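Local coordinates for amino acid amide racemase (Ochrobactrum anthropi, PDB 6GIO), which binds pyridoxal-5'-phosphate and belongs to the class-III aminotransferase family of proteins that use this cofactor, here assembled from two subunits, at residues G327-R332 and L396-P401; R332-S337 and G344-R349; T370-I375 and F386-L391; I376-Q381 and D417-D422. One frame throughout, in Å; residues are numbered along the deposited sequence.

Contact 1 of 4, residues G327-R332 and L396-P401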
# COMPACT_ATOMS: atom_id res chain seq x y z
N GLY C 327 -20.70 -3.11 -25.12
CA GLY C 327 -21.45 -2.49 -26.24
C GLY C 327 -22.96 -2.58 -26.06
O GLY C 327 -23.67 -1.56 -26.19
N ILE C 328 -23.46 -3.78 -25.75
CA ILE C 328 -24.89 -3.95 -25.39
C ILE C 328 -25.31 -3.03 -24.23
O ILE C 328 -26.34 -2.34 -24.32
CB ILE C 328 -25.22 -5.43 -25.05
CG1 ILE C 328 -24.93 -6.34 -26.27
CG2 ILE C 328 -26.66 -5.56 -24.57
CD1 ILE C 328 -24.74 -7.80 -25.92
N PHE C 329 -24.51 -2.98 -23.16
CA PHE C 329 -24.84 -2.16 -21.97
C PHE C 329 -24.85 -0.68 -22.35
O PHE C 329 -25.79 0.04 -22.03
CB PHE C 329 -23.83 -2.41 -20.83
CG PHE C 329 -24.22 -1.79 -19.49
CD1 PHE C 329 -25.52 -1.34 -19.24
CD2 PHE C 329 -23.29 -1.72 -18.47
CE1 PHE C 329 -25.86 -0.79 -18.01
CE2 PHE C 329 -23.63 -1.18 -17.23
CZ PHE C 329 -24.91 -0.71 -17.00
N ALA C 330 -23.81 -0.25 -23.06
CA ALA C 330 -23.69 1.15 -23.47
C ALA C 330 -24.91 1.58 -24.32
O ALA C 330 -25.46 2.66 -24.14
CB ALA C 330 -22.36 1.39 -24.22
N ASP C 331 -25.31 0.72 -25.25
CA ASP C 331 -26.44 1.03 -26.14
C ASP C 331 -27.76 1.12 -25.40
O ASP C 331 -28.52 2.05 -25.68
CB ASP C 331 -26.49 0.05 -27.31
CG ASP C 331 -25.36 0.28 -28.29
OD1 ASP C 331 -24.89 1.45 -28.37
OD2 ASP C 331 -24.96 -0.68 -28.98
N ARG C 332 -28.01 0.23 -24.44
CA ARG C 332 -29.19 0.37 -23.54
C ARG C 332 -29.19 1.74 -22.89
O ARG C 332 -30.17 2.45 -22.92
CB ARG C 332 -29.24 -0.73 -22.46
CG ARG C 332 -29.44 -2.14 -22.99
CD ARG C 332 -30.87 -2.40 -23.51
NE ARG C 332 -31.89 -2.04 -22.52
CZ ARG C 332 -32.37 -2.85 -21.58
NH1 ARG C 332 -31.98 -4.11 -21.51
NH2 ARG C 332 -33.26 -2.41 -20.70
N LEU C 396 -22.04 9.51 -13.97
CA LEU C 396 -22.29 8.21 -13.39
C LEU C 396 -21.21 7.29 -13.93
O LEU C 396 -20.94 7.27 -15.13
CB LEU C 396 -23.67 7.68 -13.77
CG LEU C 396 -24.88 8.53 -13.41
CD1 LEU C 396 -26.13 7.79 -13.81
CD2 LEU C 396 -24.88 8.92 -11.96
N GLU C 397 -20.60 6.53 -13.02
CA GLU C 397 -19.56 5.56 -13.36
C GLU C 397 -20.07 4.11 -13.25
O GLU C 397 -20.69 3.73 -12.22
CB GLU C 397 -18.35 5.72 -12.40
CG GLU C 397 -17.34 4.59 -12.56
CD GLU C 397 -16.03 4.86 -11.86
OE1 GLU C 397 -15.79 4.32 -10.77
OE2 GLU C 397 -15.21 5.58 -12.42
N PHE C 398 -19.83 3.33 -14.30
CA PHE C 398 -20.17 1.90 -14.34
C PHE C 398 -18.91 1.12 -14.67
O PHE C 398 -18.37 1.20 -15.80
CB PHE C 398 -21.29 1.61 -15.34
CG PHE C 398 -22.57 2.34 -15.03
CD1 PHE C 398 -23.37 1.96 -13.97
CD2 PHE C 398 -22.94 3.44 -15.76
CE1 PHE C 398 -24.53 2.67 -13.64
CE2 PHE C 398 -24.11 4.14 -15.44
CZ PHE C 398 -24.91 3.76 -14.38
N MET C 399 -18.42 0.41 -13.66
CA MET C 399 -17.20 -0.39 -13.74
C MET C 399 -17.52 -1.78 -13.23
O MET C 399 -16.93 -2.23 -12.28
CB MET C 399 -16.11 0.25 -12.85
CG MET C 399 -15.63 1.59 -13.40
SD MET C 399 -14.49 1.36 -14.79
CE MET C 399 -13.07 0.69 -13.97
N PRO C 400 -18.52 -2.44 -13.83
CA PRO C 400 -18.93 -3.71 -13.21
C PRO C 400 -17.87 -4.80 -13.38
O PRO C 400 -17.00 -4.69 -14.28
CB PRO C 400 -20.21 -4.07 -13.98
CG PRO C 400 -20.11 -3.38 -15.30
CD PRO C 400 -19.31 -2.13 -15.04
N PRO C 401 -17.98 -5.90 -12.60
CA PRO C 401 -17.16 -7.08 -12.86
C PRO C 401 -17.26 -7.51 -14.33
O PRO C 401 -18.33 -7.38 -14.97
CB PRO C 401 -17.77 -8.12 -11.94
CG PRO C 401 -18.41 -7.33 -10.85
CD PRO C 401 -18.99 -6.15 -11.56

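Contact 2 of 4, residues R332-S337 and G344-R349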
# COMPACT_ATOMS: atom_id res chain seq x y z
N ARG C 332 -28.01 0.23 -24.44
CA ARG C 332 -29.19 0.37 -23.54
C ARG C 332 -29.19 1.74 -22.89
O ARG C 332 -30.17 2.45 -22.92
CB ARG C 332 -29.24 -0.73 -22.46
CG ARG C 332 -29.44 -2.14 -22.99
CD ARG C 332 -30.87 -2.40 -23.51
NE ARG C 332 -31.89 -2.04 -22.52
CZ ARG C 332 -32.37 -2.85 -21.58
NH1 ARG C 332 -31.98 -4.11 -21.51
NH2 ARG C 332 -33.26 -2.41 -20.70
N LEU C 333 -28.06 2.12 -22.31
CA LEU C 333 -27.96 3.41 -21.66
C LEU C 333 -28.20 4.57 -22.61
O LEU C 333 -28.97 5.47 -22.31
CB LEU C 333 -26.61 3.52 -20.95
CG LEU C 333 -26.44 2.58 -19.76
CD1 LEU C 333 -24.98 2.52 -19.34
CD2 LEU C 333 -27.32 3.04 -18.60
N ARG C 334 -27.58 4.55 -23.77
CA ARG C 334 -27.85 5.59 -24.77
C ARG C 334 -29.33 5.77 -25.10
O ARG C 334 -29.83 6.90 -25.15
CB ARG C 334 -27.15 5.31 -26.09
CG ARG C 334 -25.79 5.89 -26.12
CD ARG C 334 -25.07 5.68 -27.45
NE ARG C 334 -23.66 5.68 -27.11
CZ ARG C 334 -22.88 4.61 -26.99
NH1 ARG C 334 -23.34 3.39 -27.27
NH2 ARG C 334 -21.63 4.77 -26.62
N ARG C 335 -30.02 4.67 -25.38
CA ARG C 335 -31.44 4.74 -25.71
C ARG C 335 -32.28 5.34 -24.57
O ARG C 335 -33.34 5.93 -24.81
CB ARG C 335 -31.99 3.37 -26.13
CG ARG C 335 -31.45 2.81 -27.45
CD ARG C 335 -32.27 1.59 -27.90
NE ARG C 335 -33.72 1.89 -27.78
CZ ARG C 335 -34.60 1.99 -28.78
NH1 ARG C 335 -34.28 1.76 -30.05
NH2 ARG C 335 -35.86 2.31 -28.51
N LEU C 336 -31.79 5.26 -23.33
CA LEU C 336 -32.48 5.91 -22.22
C LEU C 336 -32.50 7.44 -22.36
O LEU C 336 -33.33 8.11 -21.72
CB LEU C 336 -31.89 5.50 -20.87
CG LEU C 336 -31.98 4.00 -20.53
CD1 LEU C 336 -31.31 3.74 -19.19
CD2 LEU C 336 -33.41 3.45 -20.50
N SER C 337 -31.62 7.99 -23.20
CA SER C 337 -31.63 9.45 -23.38
C SER C 337 -32.89 9.93 -24.12
O SER C 337 -33.27 11.09 -23.99
CB SER C 337 -30.40 9.99 -24.10
OG SER C 337 -30.38 9.56 -25.42
N GLY C 344 -26.75 13.33 -21.10
CA GLY C 344 -26.12 14.07 -22.20
C GLY C 344 -25.16 13.25 -23.04
O GLY C 344 -25.00 13.53 -24.25
N ASP C 345 -24.50 12.27 -22.44
CA ASP C 345 -23.49 11.46 -23.16
C ASP C 345 -23.36 10.11 -22.45
O ASP C 345 -23.60 10.00 -21.25
CB ASP C 345 -22.14 12.18 -23.14
CG ASP C 345 -21.16 11.67 -24.20
OD1 ASP C 345 -21.56 11.06 -25.22
OD2 ASP C 345 -19.95 11.94 -24.02
N VAL C 346 -23.01 9.09 -23.23
CA VAL C 346 -22.64 7.79 -22.74
C VAL C 346 -21.34 7.52 -23.45
O VAL C 346 -21.31 7.49 -24.68
CB VAL C 346 -23.70 6.70 -23.09
CG1 VAL C 346 -23.23 5.32 -22.62
CG2 VAL C 346 -25.06 7.03 -22.46
N ARG C 347 -20.24 7.39 -22.70
CA ARG C 347 -18.90 7.26 -23.34
C ARG C 347 -18.11 6.24 -22.58
O ARG C 347 -18.50 5.79 -21.51
CB ARG C 347 -18.17 8.62 -23.40
CG ARG C 347 -18.12 9.38 -22.07
CD ARG C 347 -17.24 10.65 -22.13
NE ARG C 347 -17.25 11.32 -20.82
CZ ARG C 347 -18.04 12.33 -20.50
NH1 ARG C 347 -18.88 12.84 -21.37
NH2 ARG C 347 -18.02 12.84 -19.28
N GLY C 348 -17.00 5.83 -23.14
CA GLY C 348 -16.19 4.82 -22.49
C GLY C 348 -15.66 3.84 -23.48
O GLY C 348 -15.74 4.06 -24.69
N ARG C 349 -15.09 2.75 -22.98
CA ARG C 349 -14.79 1.63 -23.82
C ARG C 349 -15.13 0.39 -23.08
O ARG C 349 -14.80 0.28 -21.88
CB ARG C 349 -13.35 1.59 -24.22
CG ARG C 349 -12.82 2.79 -24.91
CD ARG C 349 -11.47 2.39 -25.46
NE ARG C 349 -10.74 3.47 -26.14
CZ ARG C 349 -10.86 3.76 -27.42
NH1 ARG C 349 -11.71 3.09 -28.19
NH2 ARG C 349 -10.12 4.74 -27.96

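Contact 3 of 4, residues T370-I375 and F386-L391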
# COMPACT_ATOMS: atom_id res chain seq x y z
N THR C 370 -26.22 17.30 -6.26
CA THR C 370 -27.33 16.77 -5.48
C THR C 370 -28.26 15.83 -6.30
O THR C 370 -28.71 14.77 -5.80
CB THR C 370 -28.12 17.88 -4.76
OG1 THR C 370 -29.29 17.31 -4.16
CG2 THR C 370 -28.58 18.94 -5.68
N THR C 371 -28.52 16.18 -7.56
CA THR C 371 -29.26 15.33 -8.47
C THR C 371 -28.51 14.02 -8.72
O THR C 371 -29.08 12.95 -8.60
CB THR C 371 -29.51 16.05 -9.80
OG1 THR C 371 -30.25 17.23 -9.52
CG2 THR C 371 -30.28 15.20 -10.81
N THR C 372 -27.22 14.11 -9.04
CA THR C 372 -26.40 12.93 -9.28
C THR C 372 -26.36 12.00 -8.05
O THR C 372 -26.56 10.80 -8.16
CB THR C 372 -25.00 13.39 -9.70
OG1 THR C 372 -25.14 14.29 -10.81
CG2 THR C 372 -24.09 12.21 -10.08
N ALA C 373 -26.17 12.56 -6.87
CA ALA C 373 -26.21 11.76 -5.62
C ALA C 373 -27.56 11.07 -5.38
O ALA C 373 -27.59 9.95 -4.90
CB ALA C 373 -25.82 12.61 -4.40
N LYS C 374 -28.65 11.73 -5.75
CA LYS C 374 -29.97 11.16 -5.60
C LYS C 374 -30.16 10.01 -6.53
O LYS C 374 -30.83 9.04 -6.19
CB LYS C 374 -31.06 12.21 -5.88
CG LYS C 374 -31.26 13.17 -4.73
CD LYS C 374 -32.37 14.14 -5.03
CE LYS C 374 -32.48 15.14 -3.89
NZ LYS C 374 -33.66 16.02 -4.06
N ILE C 375 -29.61 10.11 -7.74
CA ILE C 375 -29.70 8.99 -8.68
C ILE C 375 -28.97 7.73 -8.12
O ILE C 375 -29.49 6.61 -8.20
CB ILE C 375 -29.16 9.38 -10.06
CG1 ILE C 375 -30.10 10.43 -10.69
CG2 ILE C 375 -29.03 8.16 -10.96
CD1 ILE C 375 -29.50 11.15 -11.87
N PHE C 386 -23.67 1.88 -7.65
CA PHE C 386 -22.76 2.58 -8.58
C PHE C 386 -22.32 3.89 -7.98
O PHE C 386 -22.68 4.19 -6.83
CB PHE C 386 -23.35 2.70 -10.01
CG PHE C 386 -24.75 3.25 -10.07
CD1 PHE C 386 -25.85 2.44 -9.75
CD2 PHE C 386 -24.99 4.55 -10.49
CE1 PHE C 386 -27.15 2.94 -9.81
CE2 PHE C 386 -26.29 5.06 -10.56
CZ PHE C 386 -27.36 4.25 -10.20
N THR C 387 -21.52 4.65 -8.74
CA THR C 387 -20.88 5.86 -8.20
C THR C 387 -20.94 6.97 -9.22
O THR C 387 -21.46 6.77 -10.30
CB THR C 387 -19.42 5.60 -7.83
OG1 THR C 387 -18.69 5.25 -9.02
CG2 THR C 387 -19.32 4.47 -6.84
N TYR C 388 -20.41 8.14 -8.87
CA TYR C 388 -20.12 9.14 -9.90
C TYR C 388 -18.69 9.68 -9.84
O TYR C 388 -18.02 9.66 -8.80
CB TYR C 388 -21.09 10.30 -9.85
CG TYR C 388 -21.16 11.01 -8.52
CD1 TYR C 388 -20.26 12.00 -8.18
CD2 TYR C 388 -22.15 10.68 -7.62
CE1 TYR C 388 -20.35 12.66 -6.96
CE2 TYR C 388 -22.26 11.32 -6.42
CZ TYR C 388 -21.37 12.31 -6.09
OH TYR C 388 -21.55 12.90 -4.86
N VAL C 389 -18.25 10.19 -10.97
CA VAL C 389 -16.94 10.77 -11.11
C VAL C 389 -17.07 12.08 -11.84
O VAL C 389 -18.18 12.57 -12.06
CB VAL C 389 -15.99 9.80 -11.84
CG1 VAL C 389 -15.83 8.54 -10.99
CG2 VAL C 389 -16.47 9.48 -13.26
N GLY C 390 -15.92 12.69 -12.13
CA GLY C 390 -15.87 13.83 -13.06
C GLY C 390 -15.45 15.11 -12.38
O GLY C 390 -15.70 15.31 -11.21
N LEU C 391 -14.82 16.00 -13.12
CA LEU C 391 -14.42 17.29 -12.55
C LEU C 391 -15.65 18.11 -12.10
O LEU C 391 -15.48 19.01 -11.31
CB LEU C 391 -13.59 18.08 -13.57
CG LEU C 391 -12.30 17.36 -14.03
CD1 LEU C 391 -11.56 18.14 -15.12
CD2 LEU C 391 -11.35 17.06 -12.88

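Contact 4 of 4, residues I376-Q381 and D417-D422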
# COMPACT_ATOMS: atom_id res chain seq x y z
N ILE C 376 -27.78 7.91 -7.54
CA ILE C 376 -27.05 6.79 -6.90
C ILE C 376 -27.85 6.20 -5.72
O ILE C 376 -27.93 4.98 -5.55
CB ILE C 376 -25.69 7.24 -6.32
CG1 ILE C 376 -24.81 7.94 -7.36
CG2 ILE C 376 -24.95 6.06 -5.75
CD1 ILE C 376 -24.44 7.10 -8.54
N TYR C 377 -28.38 7.08 -4.88
CA TYR C 377 -29.15 6.64 -3.71
C TYR C 377 -30.39 5.86 -4.12
O TYR C 377 -30.72 4.81 -3.56
CB TYR C 377 -29.56 7.83 -2.88
CG TYR C 377 -30.40 7.43 -1.72
CD1 TYR C 377 -29.82 7.03 -0.54
CD2 TYR C 377 -31.79 7.46 -1.79
CE1 TYR C 377 -30.58 6.66 0.55
CE2 TYR C 377 -32.57 7.10 -0.71
CZ TYR C 377 -31.95 6.69 0.45
OH TYR C 377 -32.72 6.32 1.52
N ARG C 378 -31.10 6.37 -5.10
CA ARG C 378 -32.26 5.64 -5.57
C ARG C 378 -31.86 4.34 -6.27
O ARG C 378 -32.58 3.33 -6.16
CB ARG C 378 -33.11 6.52 -6.49
CG ARG C 378 -34.42 5.91 -6.94
CD ARG C 378 -35.32 5.61 -5.74
NE ARG C 378 -36.60 5.06 -6.15
CZ ARG C 378 -37.44 4.43 -5.33
NH1 ARG C 378 -37.13 4.24 -4.05
NH2 ARG C 378 -38.58 3.95 -5.80
N GLY C 379 -30.75 4.35 -7.00
CA GLY C 379 -30.18 3.10 -7.55
C GLY C 379 -29.98 2.02 -6.48
O GLY C 379 -30.36 0.86 -6.62
N TYR C 380 -29.32 2.43 -5.42
CA TYR C 380 -29.10 1.59 -4.28
C TYR C 380 -30.43 1.02 -3.73
O TYR C 380 -30.52 -0.18 -3.47
CB TYR C 380 -28.34 2.41 -3.22
CG TYR C 380 -28.59 1.97 -1.82
CD1 TYR C 380 -27.92 0.86 -1.30
CD2 TYR C 380 -29.53 2.64 -1.01
CE1 TYR C 380 -28.16 0.44 -0.01
CE2 TYR C 380 -29.79 2.22 0.29
CZ TYR C 380 -29.09 1.12 0.77
OH TYR C 380 -29.29 0.68 2.05
N GLN C 381 -31.46 1.84 -3.58
CA GLN C 381 -32.75 1.32 -3.05
C GLN C 381 -33.39 0.36 -4.04
O GLN C 381 -34.05 -0.56 -3.65
CB GLN C 381 -33.73 2.44 -2.79
CG GLN C 381 -33.30 3.42 -1.77
CD GLN C 381 -34.41 4.44 -1.52
OE1 GLN C 381 -34.84 5.13 -2.43
NE2 GLN C 381 -34.87 4.51 -0.29
N ASP C 417 -32.67 3.57 -15.37
CA ASP C 417 -33.83 4.20 -15.98
C ASP C 417 -34.82 4.63 -14.89
O ASP C 417 -35.24 5.78 -14.83
CB ASP C 417 -34.46 3.20 -16.98
CG ASP C 417 -35.74 3.69 -17.62
OD1 ASP C 417 -36.25 4.79 -17.32
OD2 ASP C 417 -36.29 2.91 -18.40
N GLN C 418 -35.14 3.72 -14.01
CA GLN C 418 -36.10 4.02 -12.96
C GLN C 418 -35.56 5.02 -11.95
O GLN C 418 -36.31 5.87 -11.45
CB GLN C 418 -36.51 2.72 -12.24
CG GLN C 418 -37.67 2.92 -11.27
CD GLN C 418 -38.97 3.23 -11.99
OE1 GLN C 418 -39.71 4.15 -11.62
NE2 GLN C 418 -39.24 2.49 -13.02
N ALA C 419 -34.26 4.92 -11.65
CA ALA C 419 -33.65 5.84 -10.67
C ALA C 419 -33.63 7.31 -11.19
O ALA C 419 -33.97 8.24 -10.47
CB ALA C 419 -32.26 5.37 -10.25
N ILE C 420 -33.22 7.50 -12.44
CA ILE C 420 -33.20 8.84 -13.08
C ILE C 420 -34.61 9.44 -13.12
O ILE C 420 -34.80 10.61 -12.80
CB ILE C 420 -32.65 8.75 -14.51
CG1 ILE C 420 -31.17 8.38 -14.48
CG2 ILE C 420 -32.80 10.09 -15.20
CD1 ILE C 420 -30.52 8.09 -15.81
N GLY C 421 -35.59 8.63 -13.52
CA GLY C 421 -36.97 9.05 -13.61
C GLY C 421 -37.50 9.44 -12.27
O GLY C 421 -38.14 10.47 -12.13
N ASP C 422 -37.23 8.63 -11.25
CA ASP C 422 -37.77 8.90 -9.90
C ASP C 422 -37.16 10.19 -9.35
O ASP C 422 -37.82 10.93 -8.65
CB ASP C 422 -37.47 7.76 -8.93
CG ASP C 422 -38.26 6.48 -9.25
OD1 ASP C 422 -39.19 6.52 -10.05
OD2 ASP C 422 -37.95 5.43 -8.68

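Contact 1 of 4, residues G327-R332 and L396-P401
Strand 395-398 meets Phe-329 of the helix through alternate residues: Glu-397 turns to the other side of the strand, where OE1 makes a salt bridge to Lys-241, a residue of the pyridoxal-5'-phosphate pocket, while Phe-398, next along, faces Phe-329. The two phenyl rings form a tilted edge-to-face (T-shaped) pair, centroids 5.6 Å apart and planes at 61°. Phe-329 supplies the edge: its CZ stands 4.2 Å above the ring of Phe-398, displaced toward the rim of that face, while its CE2 lies 4.1 Å from Phe-398 CB. A chi1 of -170°, which sets Phe-329 CG opposite the backbone N, sends the ring from the helix toward the strand. Met-399 then points away, and Pro-400 turns back, its CG 4.6 Å from Phe-329 CE2. Ile-353, on the neighbouring strand of the same sheet, and Ile-409 and Ala-412 of helix 406-424 also touch Phe-329, so its ring lies between that sheet and a second helix. With no hydrogen bond crossing between the segments, the join rests on hydrophobic burial and on the weak attraction of a ring edge for an aromatic face.

Contact 2 of 4, residues R332-S337 and G344-R349
Between segments 332-337 and 344-349 the backbones come nearest at Arg-334 and Val-346, their CA atoms 6.0 Å apart. Val-346 points at the helix and spreads its two methyls beneath it. Its CG2 reaches the helix backbone at Arg-334 and lies 4.1 Å from Leu-333 CB. The aliphatic part of Arg-334 runs across the valine, with CG 3.8 Å from Val-346 CB, and the extended chain from CG to NE carries the guanidinium on beyond it. There Val-346 CG1 sits under one face of the guanidinium, 4.2 Å from its plane and toward the rim. Arg-334 NH2 gives a weak hydrogen bond to Val-346 O, 3.4 Å long with an N-H...O angle of 141°; the firmer partner of this arginine is Asp-331, one turn earlier, which takes NH1 in a salt bridge. The two elements make a helix-to-strand connection in which the chain leaves the helix and returns beneath it as an outermost strand of a mixed seven-stranded sheet. That strand opens with a classic beta bulge, Gly-344 and Asp-345 both facing Asp-356. On the helix, Ser-337 OG donates to Arg-334 O over 2.7 Å, nearly in line with the carbonyl (167°), and Ser-337 N shares the same acceptor. Asp-345 and Arg-347 leave the strand on the side turned from the helix: Arg-347 NH1 makes a salt bridge to Asp-345 OD2, 3.0 Å long and on its anti lone pair, and Arg-347 NH2 makes another to Asp-356.

Contact 3 of 4, residues T370-I375 and F386-L391
Helix 369-382 and the strand that follows it, 384-389, form a helix-to-strand unit folded back on itself, so that Thr-372, Ala-373 and Ile-375 rest against Tyr-388 and Phe-386. The tightest meeting is Thr-372 with Tyr-388: the threonine methyl CG2 lies 3.5 Å from ring atom CD2, and it is equally near CG and 3.6 Å from Tyr-388 CB, so it nestles at the root of the ring. The threonine rotation serves both ends of the side chain, putting CG2 opposite the backbone N while OG1 makes a weak hydrogen bond to Pro-368 O, just ahead of the helix. Farther along the ring, Tyr-388 CE2 passes 4.1 Å from Ala-373 CA and 4.3 Å from its CB. A chi1 of 57°, with CG set between the backbone N and carbonyl carbon, brings the Tyr-388 ring up against Thr-372 and Ala-373. Phe-386 turns likewise and reaches Ile-375, two residues beyond Ala-373, its CE2 4.2 Å from Ile-375 CG2 and its CZ 3.8 Å from Ile-375 O. Between them Thr-387 points the other way and packs on Leu-81 of the second subunit. Phe-23 meets the Tyr-388 ring edge-to-face, and Phe-398 lies against Phe-386. No hydrogen bond links the two segments, so the helix is held to this strand by van der Waals and hydrophobic contact, two aromatic rings sharing about one turn of it.

Contact 4 of 4, residues I376-Q381 and D417-D422
Arg-378 takes hold of Asp-422 side-on, with NE and NH2 both directed to the single oxygen OD2. The salt bridge ties together two helices, 369-382 and 406-424, which pack at a steep angle with largely opposed directions. The NE bond is the shorter and straighter, 2.9 Å from Arg-378 NE to Asp-422 OD2 with an N-H...O angle of 161°; it arrives on the anti side of the oxygen, a little out of the carboxylate plane. Arg-378 NH2 stands 3.3 Å from the same OD2 and comes from above that plane, the guanidinium and carboxylate planes being 51° apart. From the arginine's side both bonds are near its own plane. A third bond fixes the far corner of the group: Arg-378 NH1 donates to Gln-381 OE1 at 2.9 Å, approaching from above the carbonyl plane of an amide one turn on. With NE, NH1 and NH2 all engaged, the guanidinium probably has little freedom to swing. Asp-417, farther back on its helix, is held separately by Lys-339 and His-340.

Behind the salt bridge the axes of segments 376-381 and 417-422 approach to 8.4 Å at 130°. Arg-378 and Ala-419 mark the crossing, their CA atoms 5.3 Å apart. With CG anti to the backbone N, Arg-378 CG lies 3.8 Å from Ala-419 CA, and the bend at chi2 turns the rest of the chain toward Asp-422. Small residues line the inner side of the crossing, where Ala-419 CB meets the helix backbone 3.7 Å from Gly-379 N.

How the contacts relate
All four contacts are buried. Contacts 1 and 2 use successive turns of helix 318-339, and contacts 3 and 4 successive turns of helix 369-382; the first three set helices on the same mixed sheet, while contact 4 joins helix to helix. Contact 1 is the most central, about 15 Å from its centre to that of the chain, and contact 4 the farthest out, its centre about 24 Å from that of the chain. Chemistry follows place: contacts 1 and 3 are aromatic and aliphatic, joined where Phe-398 packs on Phe-386, whereas contact 2 mixes leucine and valine with its one exposed residue, Arg-334, at an outermost strand. Contact 4 adds a true salt bridge.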